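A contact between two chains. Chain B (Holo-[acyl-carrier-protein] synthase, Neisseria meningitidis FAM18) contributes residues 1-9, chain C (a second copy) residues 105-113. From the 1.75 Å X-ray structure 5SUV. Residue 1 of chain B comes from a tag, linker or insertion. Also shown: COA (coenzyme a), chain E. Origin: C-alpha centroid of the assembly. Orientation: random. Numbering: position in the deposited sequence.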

# COMPACT_ATOMS: atom_id res chain seq x y z
N ALA B 1 -5.03 18.42 5.26
CA ALA B 1 -5.75 18.73 6.53
C ALA B 1 -6.35 17.47 7.15
O ALA B 1 -6.50 17.38 8.37
N MET B 2 -6.69 16.49 6.31
CA MET B 2 -7.25 15.23 6.77
C MET B 2 -6.15 14.23 7.12
O MET B 2 -6.11 13.69 8.22
N ILE B 3 -5.28 13.96 6.17
CA ILE B 3 -4.25 12.96 6.37
C ILE B 3 -3.00 13.65 6.88
O ILE B 3 -2.54 14.64 6.29
N TYR B 4 -2.45 13.15 7.98
CA TYR B 4 -1.19 13.65 8.50
C TYR B 4 -0.02 13.08 7.71
O TYR B 4 0.91 13.81 7.34
N GLY B 5 -0.08 11.79 7.42
CA GLY B 5 0.96 11.15 6.62
C GLY B 5 0.57 9.72 6.34
O GLY B 5 -0.35 9.17 6.94
N ILE B 6 1.26 9.14 5.37
CA ILE B 6 1.03 7.75 5.02
C ILE B 6 2.35 7.03 5.04
O ILE B 6 3.41 7.64 4.88
N GLY B 7 2.28 5.72 5.23
CA GLY B 7 3.46 4.89 5.35
C GLY B 7 3.19 3.51 4.79
O GLY B 7 2.09 2.96 4.89
N THR B 8 4.20 2.97 4.12
CA THR B 8 4.15 1.60 3.67
C THR B 8 5.52 0.99 3.94
O THR B 8 6.52 1.70 4.02
N ASP B 9 5.55 -0.33 4.09
CA ASP B 9 6.80 -1.03 4.28
C ASP B 9 6.65 -2.44 3.74
O ASP B 9 5.63 -3.10 3.95
N SER C 105 -6.22 18.97 -3.47
CA SER C 105 -5.53 19.90 -2.58
C SER C 105 -4.14 19.42 -2.17
O SER C 105 -3.19 20.20 -2.17
N ARG C 106 -4.01 18.14 -1.82
CA ARG C 106 -2.77 17.61 -1.28
C ARG C 106 -2.61 16.17 -1.75
O ARG C 106 -3.57 15.40 -1.72
N VAL C 107 -1.40 15.81 -2.16
CA VAL C 107 -1.07 14.44 -2.53
C VAL C 107 0.07 13.98 -1.63
O VAL C 107 1.13 14.63 -1.59
N SER C 108 -0.14 12.88 -0.91
CA SER C 108 0.84 12.32 0.01
C SER C 108 1.51 11.10 -0.62
O SER C 108 0.93 10.42 -1.47
N LEU C 109 2.75 10.83 -0.21
CA LEU C 109 3.55 9.77 -0.82
C LEU C 109 4.25 8.96 0.26
O LEU C 109 4.74 9.51 1.24
N SER C 110 4.30 7.63 0.07
CA SER C 110 5.21 6.78 0.82
C SER C 110 5.88 5.80 -0.12
O SER C 110 5.25 5.30 -1.06
N MET C 111 7.14 5.50 0.15
CA MET C 111 7.92 4.56 -0.64
C MET C 111 8.59 3.55 0.28
O MET C 111 8.88 3.83 1.44
N SER C 112 8.79 2.35 -0.26
CA SER C 112 9.55 1.32 0.41
C SER C 112 10.24 0.49 -0.66
O SER C 112 9.82 0.47 -1.82
N ASP C 113 11.33 -0.16 -0.28
CA ASP C 113 12.00 -1.05 -1.21
C ASP C 113 12.56 -2.23 -0.44
O ASP C 113 12.94 -2.10 0.73

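Strand 3-9 of chain B and strand 106-113 of chain C run in nearly the same direction, their axes inclined by 16° and 5.8 Å apart at closest approach. Together the stretches bury 486 Å². On chain C the alternation of a β-strand sets the pattern: Arg106(C), Ser108(C), Ser110(C) and Ser112(C) direct their CA-to-CB bonds toward chain B, whereas those of Leu109(C), Met111(C) and Asp113(C) point away.

Ile6(B) has the most area covered. Its CA-to-CB bond points toward chain C, and its p, t rotamer extends CD1 to the backbone of the facing strand, 3.6 Å from Ser108(C) O and 3.8 Å from Leu109(C) N. Ile6(B) CD1 also lies 4.0 Å from Ser108(C) CB, so the isoleucine packs against both main chain and side chain. Ser108(C), an m rotamer, also brings its OG within 4.3 Å of Ile3(B) CG2.

Ser110(C) is almost as extensively covered and lies opposite Gly7(B), with their CA atoms 5.2 Å apart. Its CB contacts Ile6(B) CG1 at 4.0 Å, and its t rotamer places OG 3.4 Å from Gly7(B) CA. From this position OG accepts a hydrogen bond from Thr8(B) N at 3.0 Å, so a side chain rather than a carbonyl joins the two strands here. Thr8(B), also t, packs its CG2 3.5 Å from Ser110(C) OG and makes an apolar contact with Ser112(C) CB at 4.0 Å. Beside this cluster, the oxygen of water 1 lies 2.8 Å from Ile6(B) O and 2.7 Å from Leu109(C) O, between the two chains, though which carbonyls it donates to is left open.

At the N-terminal end, Arg106(C) covers a comparable area. Its chain, m, t, p through chi3, carries NH1 to Ile3(B) O, where it donates a hydrogen bond of 3.2 Å near the guanidinium plane. NH1 also lies 3.4 Å from Ala1(B) N, a close approach of like charges; Ala1(B) comes from a tag, and both residues are poorly ordered.

At the other end the contact meets coenzyme A, the cofactor from which a holo-[acyl-carrier-protein] synthase takes its phosphopantetheine. Ser112(C), a t rotamer, donates from OG to COA O2A at 3.2 Å. Asp9(B) starts away from chain C, but its carboxylate swings back, leaving OD1 3.3 Å from Ser112(C) OG and 3.0 Å from COA O2A. Asp113(C) N donates to COA O1A at 3.2 Å.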

# COMPACT_ATOMS: atom_id res chain seq x y z
CB ALA B 1 -6.83 19.75 6.28
CB MET B 2 -8.18 14.64 5.70
CG MET B 2 -8.74 13.25 6.04
SD MET B 2 -9.46 12.41 4.61
CE MET B 2 -10.21 11.00 5.40
CB ILE B 3 -3.98 12.18 5.07
CG1 ILE B 3 -5.21 11.32 4.76
CG2 ILE B 3 -2.71 11.35 5.21
CD1 ILE B 3 -5.09 10.49 3.53
CB TYR B 4 -1.05 13.30 9.97
CG TYR B 4 0.19 13.88 10.59
CD1 TYR B 4 1.40 13.20 10.55
CD2 TYR B 4 0.15 15.11 11.22
CE1 TYR B 4 2.55 13.75 11.11
CE2 TYR B 4 1.27 15.66 11.79
CZ TYR B 4 2.47 14.98 11.74
OH TYR B 4 3.57 15.56 12.32
CB ILE B 6 0.36 7.59 3.64
CG1 ILE B 6 1.23 8.17 2.53
CG2 ILE B 6 -0.98 8.30 3.64
CD1 ILE B 6 0.66 7.99 1.11
CB THR B 8 3.79 1.50 2.20
OG1 THR B 8 3.50 0.14 1.86
CG2 THR B 8 4.94 2.02 1.35
CB ASP B 9 7.21 -1.06 5.75
CG ASP B 9 8.70 -1.29 5.92
OD1 ASP B 9 9.49 -0.61 5.25
OD2 ASP B 9 9.08 -2.16 6.73
CB SER C 105 -6.37 20.17 -1.33
OG SER C 105 -6.57 18.98 -0.58
CB ARG C 106 -2.75 17.66 0.25
CG ARG C 106 -2.91 19.05 0.82
CD ARG C 106 -2.95 19.06 2.34
NE ARG C 106 -1.71 18.56 2.93
CZ ARG C 106 -1.58 17.40 3.58
NH1 ARG C 106 -2.61 16.58 3.76
NH2 ARG C 106 -0.39 17.07 4.08
CB VAL C 107 -0.72 14.30 -4.01
CG1 VAL C 107 -0.59 12.82 -4.37
CG2 VAL C 107 -1.78 14.96 -4.88
CB SER C 108 0.17 11.92 1.32
OG SER C 108 -0.31 13.05 2.01
CB LEU C 109 4.60 10.38 -1.78
CG LEU C 109 5.71 9.48 -2.34
CD1 LEU C 109 5.16 8.36 -3.21
CD2 LEU C 109 6.72 10.31 -3.12
CB SER C 110 4.53 5.97 1.96
OG SER C 110 5.50 5.21 2.68
CB MET C 111 8.96 5.30 -1.50
CG MET C 111 8.31 6.03 -2.65
SD MET C 111 9.49 6.83 -3.68
CE MET C 111 10.07 8.12 -2.59
CB SER C 112 8.66 0.43 1.28
OG SER C 112 9.42 -0.56 1.97
CB ASP C 113 13.09 -0.33 -2.01
CG ASP C 113 14.24 0.12 -1.15
OD1 ASP C 113 15.10 -0.72 -0.85
OD2 ASP C 113 14.28 1.32 -0.78
N1A COA E . 9.11 9.97 6.97
C2A COA E . 8.51 9.27 5.99
N3A COA E . 9.10 8.51 5.07
C4A COA E . 10.50 8.49 5.14
C5A COA E . 11.29 9.20 6.11
C6A COA E . 10.50 9.94 7.04
N6A COA E . 11.07 10.66 7.97
N7A COA E . 12.60 8.99 5.90
C8A COA E . 12.61 8.20 4.87
N9A COA E . 11.40 7.86 4.37
C1B COA E . 11.07 6.98 3.18
C2B COA E . 11.84 7.49 1.86
O2B COA E . 11.02 7.53 0.84
C3B COA E . 12.82 6.34 1.64
O3B COA E . 12.95 6.09 0.33
P3B COA E . 13.70 7.49 -0.63
O7A COA E . 14.39 6.76 -1.69
O8A COA E . 12.51 8.27 -1.00
O9A COA E . 14.56 8.08 0.38
C4B COA E . 12.01 5.20 2.30
O4B COA E . 11.50 5.72 3.46
C5B COA E . 12.86 3.99 2.64
O5B COA E . 12.01 2.89 2.77
P1A COA E . 12.76 1.55 3.10
O1A COA E . 13.41 1.09 1.83
O2A COA E . 11.71 0.75 3.72
O3A COA E . 14.05 2.05 4.09
P2A COA E . 14.26 1.46 5.53
O4A COA E . 15.75 1.21 5.59
O5A COA E . 13.29 0.39 5.96
O6A COA E . 14.10 2.89 6.51
CBP COA E . 12.80 3.76 8.31
CCP COA E . 13.16 2.63 7.40
CDP COA E . 12.29 4.92 7.46
CEP COA E . 11.69 3.18 9.22
CAP COA E . 13.94 4.37 9.18
OAP COA E . 13.37 5.17 10.07
C9P COA E . 14.92 3.44 9.98
O9P COA E . 15.41 3.82 10.99
N8P COA E . 15.33 2.22 9.48
C7P COA E . 16.24 1.37 10.24
C6P COA E . 15.35 0.48 11.12
C5P COA E . 16.22 -0.32 12.07
O5P COA E . 16.64 0.17 13.09
N4P COA E . 16.46 -1.69 11.77
C3P COA E . 17.29 -2.49 12.70
C2P COA E . 16.45 -3.36 13.71
S1P COA E . 17.15 -3.31 15.42
O HOH W 1 5.51 9.14 3.84